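Local coordinates for protein 8-demethyl-8-aminoriboflavin-5'-phosphate synthase (Streptomyces davawensis, PDB 5MLD) that makes 8-demethyl-8-aminoriboflavin 5'-phosphate in roseoflavin biosynthesis, replacing the C-8 methyl group of FMN with an amino group taken from glutamate, at residues 57-60 with 61-64; 138-141 with 142-146; 209-212 with 213-216. All blocks are in the same frame, centred on the assembly; numbering follows the deposited sequence.

Contact 1 (57-60 with 61-64)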
# COMPACT_ATOMS: atom_id res chain seq x y z
N TYR A 57 -19.64 18.75 -16.21
CA TYR A 57 -20.63 18.23 -15.28
C TYR A 57 -20.69 19.04 -13.99
O TYR A 57 -21.65 18.90 -13.22
CB TYR A 57 -20.32 16.77 -14.94
CG TYR A 57 -20.28 15.87 -16.14
CD1 TYR A 57 -21.45 15.37 -16.70
CD2 TYR A 57 -19.08 15.50 -16.72
CE1 TYR A 57 -21.42 14.53 -17.81
CE2 TYR A 57 -19.04 14.66 -17.82
CZ TYR A 57 -20.21 14.18 -18.37
OH TYR A 57 -20.18 13.35 -19.47
N ASP A 58 -19.67 19.84 -13.73
CA ASP A 58 -19.63 20.57 -12.49
C ASP A 58 -20.44 21.85 -12.61
O ASP A 58 -20.92 22.22 -13.69
CB ASP A 58 -18.18 20.85 -12.10
CG ASP A 58 -17.43 19.59 -11.67
OD1 ASP A 58 -18.05 18.72 -11.04
OD2 ASP A 58 -16.23 19.49 -11.98
N ASP A 59 -20.62 22.51 -11.46
CA ASP A 59 -21.25 23.83 -11.45
C ASP A 59 -20.34 24.85 -12.12
O ASP A 59 -19.14 24.92 -11.83
CB ASP A 59 -21.57 24.27 -10.03
CG ASP A 59 -22.23 25.65 -9.98
OD1 ASP A 59 -23.43 25.74 -10.32
OD2 ASP A 59 -21.56 26.64 -9.60
N TRP A 60 -20.91 25.65 -13.02
CA TRP A 60 -20.09 26.50 -13.88
C TRP A 60 -19.37 27.58 -13.09
O TRP A 60 -18.16 27.77 -13.25
CB TRP A 60 -20.94 27.12 -14.99
CG TRP A 60 -20.17 28.17 -15.74
CD1 TRP A 60 -20.22 29.52 -15.54
CD2 TRP A 60 -19.18 27.96 -16.77
NE1 TRP A 60 -19.35 30.16 -16.39
CE2 TRP A 60 -18.71 29.22 -17.15
CE3 TRP A 60 -18.66 26.82 -17.39
CZ2 TRP A 60 -17.74 29.39 -18.14
CZ3 TRP A 60 -17.70 26.99 -18.38
CH2 TRP A 60 -17.25 28.27 -18.74
N ASN A 61 -20.10 28.29 -12.22
CA ASN A 61 -19.47 29.36 -11.45
C ASN A 61 -18.48 28.81 -10.43
O ASN A 61 -17.42 29.41 -10.19
CB ASN A 61 -20.54 30.21 -10.76
CG ASN A 61 -21.37 31.02 -11.76
OD1 ASN A 61 -20.94 31.29 -12.88
ND2 ASN A 61 -22.57 31.41 -11.34
N ALA A 62 -18.81 27.67 -9.82
CA ALA A 62 -17.91 27.05 -8.86
C ALA A 62 -16.55 26.76 -9.47
O ALA A 62 -15.53 26.86 -8.78
CB ALA A 62 -18.52 25.76 -8.32
N GLY A 63 -16.51 26.43 -10.76
CA GLY A 63 -15.30 26.05 -11.43
C GLY A 63 -14.41 27.18 -11.90
O GLY A 63 -13.34 26.90 -12.44
N GLU A 64 -14.80 28.44 -11.69
CA GLU A 64 -13.98 29.54 -12.18
C GLU A 64 -12.54 29.43 -11.67
O GLU A 64 -11.59 29.56 -12.45
CB GLU A 64 -14.58 30.88 -11.78
CG GLU A 64 -15.63 31.41 -12.73
CD GLU A 64 -16.43 32.54 -12.11
OE1 GLU A 64 -17.67 32.54 -12.26
OE2 GLU A 64 -15.81 33.40 -11.44
O HOH W 1 -22.98 28.14 -11.95
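The carboxylate of Asp59 reaches forward over the turn that follows it: OD2 accepts from Ala62 N at 2.9 Å, met on its anti side and 23° out of the carboxylate plane. With CG turned opposite the backbone N (chi1 180°), the acid group lies beside its own carbonyl carbon and faces the amides ahead. The Asp59 backbone adds a second bond, from Gly63 N to Asp59 O at 3.2 Å. The same Gly63 N-H is shared, since it also makes a weak bond to Trp60 O at 3.3 Å. A water molecule accepts from Asn61 N at 2.9 Å and donates weakly to Asp59 OD1, tying this oxygen loosely to the turn. Packing follows these bonds, with Ala62 CB lying 3.4 Å from Asp59 OD2. Separately, Asn61 OD1 comes up to the edge of the Trp60 indole, 3.3 Å from CD1, with amide and ring planes 61° apart. The indole also engages Arg67 in a cation-pi contact. In the tetramer, Ser17 of the second subunit bonds to Asp59 N, and Asp58 forms a salt bridge with that subunit's Arg13, which positions the glutamate donor. A side-chain bond from residue i to the amide of i+3, together with a carbonyl bond to i+4, defines an Asx motif, here in the loop between strand 38-43 and helix 72-81.

Contact 2 (138-141 with 142-146); sequences AHHV and AGTVL
Val141 and Val145, one helical turn apart, run alongside each other in the same direction, with CG1 of Val141 3.8 Å from CG2 of Val145. Each valine sets CG1 anti to its backbone N, and this turns CG2 of Val145 back along the helix toward its partner. Beneath them, Val145 N donates to Val141 O at 2.8 Å. His140 and Thr144 form the neighbouring ridge: OG1 of Thr144 stands 4.0 Å from CD2 of His140, obliquely to the ring. Thr144 OG1 also lies 3.3 Å from His140 O, a weak hydrogen bond at most and not settled. The imidazole is positioned from outside, its ND1 bonded to the FMN-binding Asn94 and its NE2 to His140 of the second subunit, while it stacks on His140 of the third subunit. Regular i to i+4 backbone bonds, such as Ala142 N to Ala138 O at 2.9 Å, keep these rows in register. Helix 138-152 follows strand 125-132 in a beta-alpha-beta unit of the flavodoxin-like fold. Its valine row and Ala142 rest on Leu129 and Met131 of that strand, and Ala142 also meets Ala161 of strand 161-164.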
# COMPACT_ATOMS: atom_id res chain seq x y z
N ALA A 138 9.51 3.99 1.70
CA ALA A 138 10.11 4.11 0.37
C ALA A 138 9.51 3.10 -0.62
O ALA A 138 9.07 3.48 -1.71
CB ALA A 138 11.63 3.94 0.47
N HIS A 139 9.51 1.82 -0.27
CA HIS A 139 9.02 0.83 -1.24
C HIS A 139 7.51 0.95 -1.48
O HIS A 139 7.02 0.69 -2.59
CB HIS A 139 9.42 -0.57 -0.79
CG HIS A 139 10.90 -0.80 -0.85
ND1 HIS A 139 11.71 -0.83 0.27
CD2 HIS A 139 11.73 -0.97 -1.91
CE1 HIS A 139 12.96 -1.02 -0.09
NE2 HIS A 139 13.00 -1.11 -1.41
N HIS A 140 6.77 1.36 -0.45
CA HIS A 140 5.33 1.59 -0.61
C HIS A 140 5.05 2.74 -1.57
O HIS A 140 4.23 2.62 -2.49
CB HIS A 140 4.72 1.86 0.77
CG HIS A 140 3.23 2.03 0.77
ND1 HIS A 140 2.55 2.64 1.80
CD2 HIS A 140 2.29 1.66 -0.13
CE1 HIS A 140 1.25 2.64 1.53
NE2 HIS A 140 1.07 2.04 0.37
N VAL A 141 5.76 3.86 -1.41
CA VAL A 141 5.58 4.98 -2.31
C VAL A 141 6.01 4.61 -3.72
O VAL A 141 5.33 4.97 -4.70
CB VAL A 141 6.35 6.22 -1.80
CG1 VAL A 141 6.28 7.33 -2.80
CG2 VAL A 141 5.77 6.68 -0.47
N ALA A 142 7.12 3.90 -3.85
CA ALA A 142 7.60 3.50 -5.17
C ALA A 142 6.55 2.65 -5.87
O ALA A 142 6.26 2.87 -7.05
CB ALA A 142 8.93 2.75 -5.07
N GLY A 143 5.95 1.71 -5.16
CA GLY A 143 4.92 0.90 -5.78
C GLY A 143 3.76 1.74 -6.28
O GLY A 143 3.32 1.60 -7.42
N THR A 144 3.28 2.66 -5.43
CA THR A 144 2.12 3.47 -5.81
C THR A 144 2.45 4.42 -6.96
O THR A 144 1.70 4.50 -7.95
CB THR A 144 1.63 4.25 -4.58
OG1 THR A 144 1.23 3.32 -3.57
CG2 THR A 144 0.43 5.08 -4.95
N VAL A 145 3.57 5.13 -6.87
CA VAL A 145 3.88 6.14 -7.89
C VAL A 145 4.25 5.48 -9.21
O VAL A 145 3.79 5.91 -10.28
CB VAL A 145 5.00 7.06 -7.39
CG1 VAL A 145 5.46 7.98 -8.51
CG2 VAL A 145 4.54 7.86 -6.18
N LEU A 146 5.11 4.46 -9.18
CA LEU A 146 5.55 3.86 -10.44
C LEU A 146 4.42 3.11 -11.12
O LEU A 146 4.35 3.09 -12.36
CB LEU A 146 6.77 2.96 -10.20
CG LEU A 146 8.04 3.75 -9.89
CD1 LEU A 146 9.13 2.85 -9.35
CD2 LEU A 146 8.52 4.55 -11.14

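Contact 3 (209-212 with 213-216); sequences TTDL and EACA
At Asp211 the chain turns from loop into helix 212-220, and the carbonyl of this N-cap residue takes the first i to i+4 bond, from Cys215 N at 3.0 Å, nearly straight at 172°. The next bond, Ala216 N to Leu212 O at 2.9 Å, is less straight, at 147°. Asp211 caps the helix through its side chain as well. Its OD1 accepts from Ala214 N at 2.9 Å, and the amide meets it from well above the carboxylate plane. This depends on the first torsion, which puts CG opposite the backbone N (chi1 -179°) and lays the acid over the opening turn. The methyl of Ala214 packs against the flat of the same group, its CB 3.6 Å from Asp211 CG. The first-turn amides and the helix dipole would be expected to stabilise the negative charge here.

A second acid stands close by. The extended side chain of Glu213 is joined to Asp211 by one water, which donates to Asp211 OD2 at 2.6 Å and to Glu213 OE1 at 3.1 Å, and a salt bridge from OE1 to Lys118 should ease the proximity of like charges. Thr210 CG2 reaches Cys215 SG at 4.0 Å, joining the N' and N4 positions that a hydrophobic staple would connect, while its hydroxyl bonds to Asn195 of the fourth subunit.

The helix start follows helix 183-205 and lies against the loop carrying Lys118 and Gln119. Leu212 turns inward onto Phe120 and Tyr123 and also meets Phe191 of the fourth subunit and Pro236 of the third.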
# COMPACT_ATOMS: atom_id res chain seq x y z
N THR A 209 5.26 -0.19 -30.76
CA THR A 209 4.41 -0.03 -31.93
C THR A 209 2.97 -0.42 -31.65
O THR A 209 2.14 -0.42 -32.57
CB THR A 209 4.94 -0.86 -33.11
OG1 THR A 209 5.01 -2.25 -32.74
CG2 THR A 209 6.31 -0.37 -33.54
N THR A 210 2.66 -0.74 -30.39
CA THR A 210 1.32 -1.14 -30.00
C THR A 210 0.30 -0.10 -30.43
O THR A 210 0.48 1.09 -30.20
CB THR A 210 1.24 -1.32 -28.48
OG1 THR A 210 2.30 -2.17 -28.05
CG2 THR A 210 -0.11 -1.91 -28.08
N ASP A 211 -0.78 -0.57 -31.06
CA ASP A 211 -1.92 0.25 -31.46
C ASP A 211 -3.02 0.01 -30.43
O ASP A 211 -3.73 -1.00 -30.49
CB ASP A 211 -2.35 -0.12 -32.88
CG ASP A 211 -3.53 0.70 -33.39
OD1 ASP A 211 -4.32 1.25 -32.59
OD2 ASP A 211 -3.66 0.79 -34.64
N LEU A 212 -3.16 0.93 -29.46
CA LEU A 212 -4.15 0.72 -28.41
C LEU A 212 -5.57 0.78 -28.95
O LEU A 212 -6.49 0.18 -28.36
CB LEU A 212 -3.98 1.76 -27.30
CG LEU A 212 -2.56 1.89 -26.75
CD1 LEU A 212 -2.51 2.98 -25.67
CD2 LEU A 212 -2.08 0.56 -26.18
N GLU A 213 -5.78 1.53 -30.03
CA GLU A 213 -7.11 1.58 -30.64
C GLU A 213 -7.49 0.21 -31.20
O GLU A 213 -8.63 -0.24 -31.02
CB GLU A 213 -7.13 2.64 -31.73
CG GLU A 213 -8.47 2.83 -32.41
CD GLU A 213 -8.43 3.97 -33.40
OE1 GLU A 213 -7.90 3.77 -34.51
OE2 GLU A 213 -8.91 5.07 -33.05
N ALA A 214 -6.55 -0.45 -31.86
CA ALA A 214 -6.80 -1.79 -32.40
C ALA A 214 -6.99 -2.81 -31.28
O ALA A 214 -7.91 -3.64 -31.35
CB ALA A 214 -5.65 -2.20 -33.32
N CYS A 215 -6.15 -2.75 -30.24
CA CYS A 215 -6.37 -3.61 -29.08
C CYS A 215 -7.77 -3.43 -28.54
O CYS A 215 -8.45 -4.41 -28.20
CB CYS A 215 -5.33 -3.33 -27.99
SG CYS A 215 -3.64 -3.83 -28.39
N ALA A 216 -8.24 -2.18 -28.48
CA ALA A 216 -9.56 -1.90 -27.92
C ALA A 216 -10.67 -2.40 -28.83
O ALA A 216 -11.71 -2.86 -28.36
CB ALA A 216 -9.71 -0.39 -27.68
O HOH W 2 -6.01 1.52 -35.40

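Contact 2 belongs to the core, on a helix packed against the central sheet and close to the flavin, whereas contacts 1 and 3 are only partly buried, in peripheral segments. No two of them touch; nearest atoms of contacts 2 and 3 are about 15 Å apart. Contacts 1 and 3 rely on the same chemistry, an aspartate carboxylate gripping the amide three residues on, with a water at its other oxygen, but contact 3 starts a defined helix while contact 1 lies in a loop. Contact 2 instead sets an apolar valine row beside a polar His-Thr row. All three meet neighbouring chains, contacts 1 and 2 the second subunit, contacts 2 and 3 the fourth.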